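Local structure of putative membrane protein COG4129 (Clostridium difficile, 3KMI) at residues A[44-47]-A[48-52]; A[56-59]-A[60-64]. The protein is a putative membrane protein of the aromatic acid exporter family, probably involved in transport, and is represented here by its helical C-terminal domain. All blocks are in the same frame, centred on the assembly; numbering follows the deposited sequence.

Contact 1 (A[44-47]-A[48-52]); sequences DLYT and LNSLI
With its CG anti to the backbone N (chi1 -177°), Tyr46 carries its phenol ring alongside Ser50 one turn on, while Ser50 turns OG back beside its own backbone N (chi1 -60°), against the ring and the preceding turn. Ser50 OG lies over one face of the ring, displaced toward the rim, 3.4 Å from Tyr46 CZ. Ser50 OG donates to Tyr46 O at 2.9 Å from above the carbonyl plane. Ser50 N donates to Tyr46 O, also at 2.9 Å, from the opposite face, so two bonds grip one carbonyl. Serine suits this place because its short side chain can fold back onto the helix backbone. Leu45 and Asn49, one residue earlier, form a second i to i+4 pair: the branch carbon Leu45 CG lies 3.8 Å from Asn49 ND2, with the CD1 methyl also near the amide, while Asn49 N bonds to Leu45 O at 2.8 Å. Asn49 OD1 is hydrogen-bonded to Arg85 NH1, which probably helps set the turn of the amide. Thr47 OG1 bonds back to Arg43 O. Leu45 and the buried Leu48 pack on Arg85 of helix 68-95, whereas Thr47 and Leu51 touch Glu20 of helix 7-33, so this part of helix 41-61 sits against both neighbours.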
loop_
_atom_site.group_PDB
_atom_site.type_symbol
_atom_site.label_atom_id
_atom_site.label_comp_id
_atom_site.label_asym_id
_atom_site.label_seq_id
_atom_site.Cartn_x
_atom_site.Cartn_y
_atom_site.Cartn_z
ATOM N N ASP A 44 15.768 13.575 0.912
ATOM C CA ASP A 44 15.325 13.218 -0.443
ATOM C C ASP A 44 13.814 13.105 -0.571
ATOM O O ASP A 44 13.234 13.452 -1.607
ATOM C CB ASP A 44 15.983 11.923 -0.892
ATOM C CG ASP A 44 17.509 12.069 -1.108
ATOM O OD1 ASP A 44 17.991 13.205 -1.339
ATOM O OD2 ASP A 44 18.215 11.029 -1.064
ATOM N N LEU A 45 13.171 12.593 0.479
ATOM C CA LEU A 45 11.717 12.595 0.574
ATOM C C LEU A 45 11.106 13.991 0.634
ATOM O O LEU A 45 10.129 14.272 -0.049
ATOM C CB LEU A 45 11.254 11.770 1.784
ATOM C CG LEU A 45 9.743 11.810 2.060
ATOM C CD1 LEU A 45 8.945 11.105 0.908
ATOM C CD2 LEU A 45 9.437 11.153 3.413
ATOM N N TYR A 46 11.681 14.870 1.442
ATOM C CA TYR A 46 11.257 16.249 1.438
ATOM C C TYR A 46 11.365 16.905 0.062
ATOM O O TYR A 46 10.475 17.616 -0.342
ATOM C CB TYR A 46 12.060 17.065 2.452
ATOM C CG TYR A 46 11.577 18.485 2.501
ATOM C CD1 TYR A 46 10.296 18.792 2.993
ATOM C CD2 TYR A 46 12.369 19.531 2.011
ATOM C CE1 TYR A 46 9.843 20.127 3.047
ATOM C CE2 TYR A 46 11.913 20.871 2.055
ATOM C CZ TYR A 46 10.650 21.152 2.579
ATOM O OH TYR A 46 10.192 22.453 2.623
ATOM N N THR A 47 12.454 16.671 -0.655
ATOM C CA THR A 47 12.624 17.255 -1.991
ATOM C C THR A 47 11.515 16.751 -2.939
ATOM O O THR A 47 10.906 17.514 -3.714
ATOM C CB THR A 47 14.006 16.857 -2.605
ATOM O OG1 THR A 47 15.065 17.290 -1.750
ATOM C CG2 THR A 47 14.184 17.407 -4.046
ATOM N N LEU A 48 11.273 15.455 -2.894
ATOM C CA LEU A 48 10.219 14.843 -3.702
ATOM C C LEU A 48 8.849 15.378 -3.315
ATOM O O LEU A 48 8.061 15.715 -4.200
ATOM C CB LEU A 48 10.249 13.330 -3.580
ATOM C CG LEU A 48 8.993 12.562 -4.043
ATOM C CD1 LEU A 48 8.957 12.592 -5.552
ATOM C CD2 LEU A 48 9.049 11.117 -3.559
ATOM N N ASN A 49 8.546 15.457 -2.014
ATOM C CA ASN A 49 7.270 16.029 -1.596
ATOM C C ASN A 49 7.143 17.480 -2.085
ATOM O O ASN A 49 6.056 17.890 -2.520
ATOM C CB ASN A 49 7.098 15.983 -0.062
ATOM C CG ASN A 49 6.648 14.608 0.438
ATOM O OD1 ASN A 49 6.076 13.812 -0.318
ATOM N ND2 ASN A 49 6.872 14.345 1.715
ATOM N N SER A 50 8.236 18.255 -1.995
ATOM C CA SER A 50 8.168 19.681 -2.399
ATOM C C SER A 50 7.929 19.807 -3.927
ATOM O O SER A 50 7.195 20.703 -4.385
ATOM C CB SER A 50 9.414 20.448 -1.973
ATOM O OG SER A 50 9.571 20.395 -0.578
ATOM N N LEU A 51 8.542 18.922 -4.706
ATOM C CA LEU A 51 8.285 18.867 -6.171
ATOM C C LEU A 51 6.896 18.383 -6.564
ATOM O O LEU A 51 6.308 18.828 -7.599
ATOM C CB LEU A 51 9.328 17.980 -6.893
ATOM C CG LEU A 51 9.288 18.114 -8.438
ATOM C CD1 LEU A 51 9.385 19.529 -8.931
ATOM C CD2 LEU A 51 10.377 17.275 -9.137
ATOM N N ILE A 52 6.364 17.440 -5.792
ATOM C CA ILE A 52 4.997 16.995 -6.021
ATOM C C ILE A 52 4.075 18.177 -5.772
ATOM O O ILE A 52 3.153 18.439 -6.568
ATOM C CB ILE A 52 4.603 15.826 -5.045
ATOM C CG1 ILE A 52 5.224 14.510 -5.538
ATOM C CG2 ILE A 52 3.051 15.759 -4.907
ATOM C CD1 ILE A 52 5.269 13.335 -4.460
#

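Contact 2 (A[56-59]-A[60-64])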
loop_
_atom_site.group_PDB
_atom_site.type_symbol
_atom_site.label_atom_id
_atom_site.label_comp_id
_atom_site.label_asym_id
_atom_site.label_seq_id
_atom_site.Cartn_x
_atom_site.Cartn_y
_atom_site.Cartn_z
ATOM N N ILE A 56 1.874 20.190 -8.718
ATOM C CA ILE A 56 0.411 20.227 -8.657
ATOM C C ILE A 56 -0.099 21.652 -8.569
ATOM O O ILE A 56 -1.055 22.013 -9.274
ATOM C CB ILE A 56 -0.111 19.406 -7.464
ATOM C CG1 ILE A 56 0.023 17.929 -7.770
ATOM C CG2 ILE A 56 -1.601 19.643 -7.241
ATOM C CD1 ILE A 56 -0.241 17.029 -6.528
ATOM N N SER A 57 0.568 22.475 -7.749
ATOM C CA SER A 57 0.169 23.869 -7.578
ATOM C C SER A 57 0.262 24.613 -8.894
ATOM O O SER A 57 -0.628 25.396 -9.228
ATOM C CB SER A 57 1.013 24.583 -6.522
ATOM O OG SER A 57 0.532 25.927 -6.370
ATOM N N GLU A 58 1.328 24.361 -9.643
ATOM C CA GLU A 58 1.472 24.933 -10.977
ATOM C C GLU A 58 0.348 24.478 -11.931
ATOM O O GLU A 58 -0.199 25.277 -12.679
ATOM C CB GLU A 58 2.846 24.620 -11.559
ATOM C CG GLU A 58 3.070 25.233 -12.966
ATOM C CD GLU A 58 4.525 25.544 -13.256
ATOM O OE1 GLU A 58 5.408 24.782 -12.799
ATOM O OE2 GLU A 58 4.787 26.574 -13.919
ATOM N N THR A 59 -0.028 23.212 -11.852
ATOM C CA THR A 59 -1.086 22.702 -12.709
ATOM C C THR A 59 -2.421 23.385 -12.365
ATOM O O THR A 59 -3.169 23.757 -13.265
ATOM C CB THR A 59 -1.190 21.167 -12.616
ATOM O OG1 THR A 59 0.076 20.590 -12.981
ATOM C CG2 THR A 59 -2.326 20.614 -13.563
ATOM N N TYR A 60 -2.687 23.576 -11.069
ATOM C CA TYR A 60 -3.941 24.166 -10.593
ATOM C C TYR A 60 -4.024 25.622 -10.994
ATOM O O TYR A 60 -5.088 26.117 -11.349
ATOM C CB TYR A 60 -4.037 24.111 -9.065
ATOM C CG TYR A 60 -4.386 22.773 -8.454
ATOM C CD1 TYR A 60 -4.944 21.735 -9.218
ATOM C CD2 TYR A 60 -4.195 22.563 -7.087
ATOM C CE1 TYR A 60 -5.269 20.504 -8.637
ATOM C CE2 TYR A 60 -4.528 21.352 -6.498
ATOM C CZ TYR A 60 -5.065 20.324 -7.276
ATOM O OH TYR A 60 -5.374 19.116 -6.673
ATOM N N ASP A 61 -2.886 26.303 -10.894
ATOM C CA ASP A 61 -2.761 27.698 -11.275
ATOM C C ASP A 61 -3.233 27.928 -12.717
ATOM O O ASP A 61 -3.795 28.997 -13.024
ATOM C CB ASP A 61 -1.313 28.158 -11.142
ATOM C CG ASP A 61 -0.944 28.583 -9.705
ATOM O OD1 ASP A 61 -1.834 28.680 -8.831
ATOM O OD2 ASP A 61 0.257 28.826 -9.459
ATOM N N ASN A 62 -3.031 26.918 -13.566
ATOM C CA ASN A 62 -3.176 27.049 -15.025
ATOM C C ASN A 62 -4.341 26.279 -15.595
ATOM O O ASN A 62 -4.424 26.096 -16.814
ATOM C CB ASN A 62 -1.927 26.536 -15.738
ATOM C CG ASN A 62 -0.829 27.560 -15.808
ATOM O OD1 ASN A 62 -0.863 28.452 -16.636
ATOM N ND2 ASN A 62 0.184 27.401 -14.973
ATOM N N ILE A 63 -5.251 25.823 -14.744
ATOM C CA ILE A 63 -6.441 25.142 -15.258
ATOM C C ILE A 63 -7.230 26.062 -16.204
ATOM O O ILE A 63 -7.760 25.598 -17.225
ATOM C CB ILE A 63 -7.338 24.511 -14.139
ATOM C CG1 ILE A 63 -7.817 25.564 -13.120
ATOM C CG2 ILE A 63 -6.598 23.375 -13.460
ATOM C CD1 ILE A 63 -8.727 25.019 -11.982
ATOM N N ASN A 64 -7.284 27.354 -15.881
ATOM C CA ASN A 64 -8.020 28.325 -16.688
ATOM C C ASN A 64 -7.477 28.513 -18.107
ATOM O O ASN A 64 -8.227 28.882 -19.005
ATOM C CB ASN A 64 -8.092 29.670 -15.965
ATOM C CG ASN A 64 -8.958 29.613 -14.724
ATOM O OD1 ASN A 64 -9.583 28.590 -14.438
ATOM N ND2 ASN A 64 -9.013 30.718 -13.985
HETATM O O HOH W 1 1.654 27.383 -7.933
#
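One face of the Tyr60 ring is covered by the CG2 methyl of Ile56, a CH-pi contact in which CG2 stands 3.7 Å from the ring centroid and 23° off its normal. Ile56 CG2 is shifted toward the rim, 3.5 Å from Tyr60 CE2. The two side chains run side by side in the same direction, and a beta-branched isoleucine suits the place because its CG2, anti to the backbone N, offers a methyl close to the backbone for a ring one turn on. In the backbone, Tyr60 N bonds to Ile56 O at 2.9 Å.

On another side of the helix the polar groups meet. Asp61 N donates to Ser57 O, and a water joins the two side chains: it donates to Asp61 OD2 and is hydrogen-bonded to Ser57 OG. Both water distances are very short, so their exact lengths are doubtful.

The helix then ends. Asn62 leaves helical geometry; Asn62 N bonds weakly to Glu58 O and, at 3.2 Å, to Thr59 O, which it approaches from well above the carbonyl plane, an i to i+3 bond of the kind seen where helices end. Its side chain helps: Asn62 ND2 donates to Glu58 O at 3.1 Å with a nearly straight N-H (168°), the oxygen lying close to the plane of the amide. Asparagine is apt here, since its amide supplies a second donor to a carbonyl that the backbone N serves only weakly.

Thr59 OG1 bonds back to Ser55 O. Ile56 packs on Met78 and Lys82, Thr59 on Phe74 and Tyr60 on Leu75, all of helix 68-95; Tyr60 also meets Leu75 of the second subunit, and Ile63 meets Ile63 of that subunit, placing this helix end at the dimer interface.

In the fold
Contacts 1 and 2 follow one another along helix 41-61, contact 1 closing before contact 2 opens, with centres about 18 Å apart, joined through the helix itself and with no other touch between them. Contact 1 lies in the body of the helix, about 14 Å from the centre of the chain; contact 2, at about 26 Å, takes in its C-terminal end and the first residues after it. Both lie in the putative aromatic acid exporter C-terminal domain, an all-helical structure, and both pack on helix 68-95, the next along the chain. Their surroundings differ: residues 44-52 also meet helix 7-33, whereas residues 56-64 reach the second subunit. One helix thus contributes to packing within the domain and, at its far end, to dimer contacts.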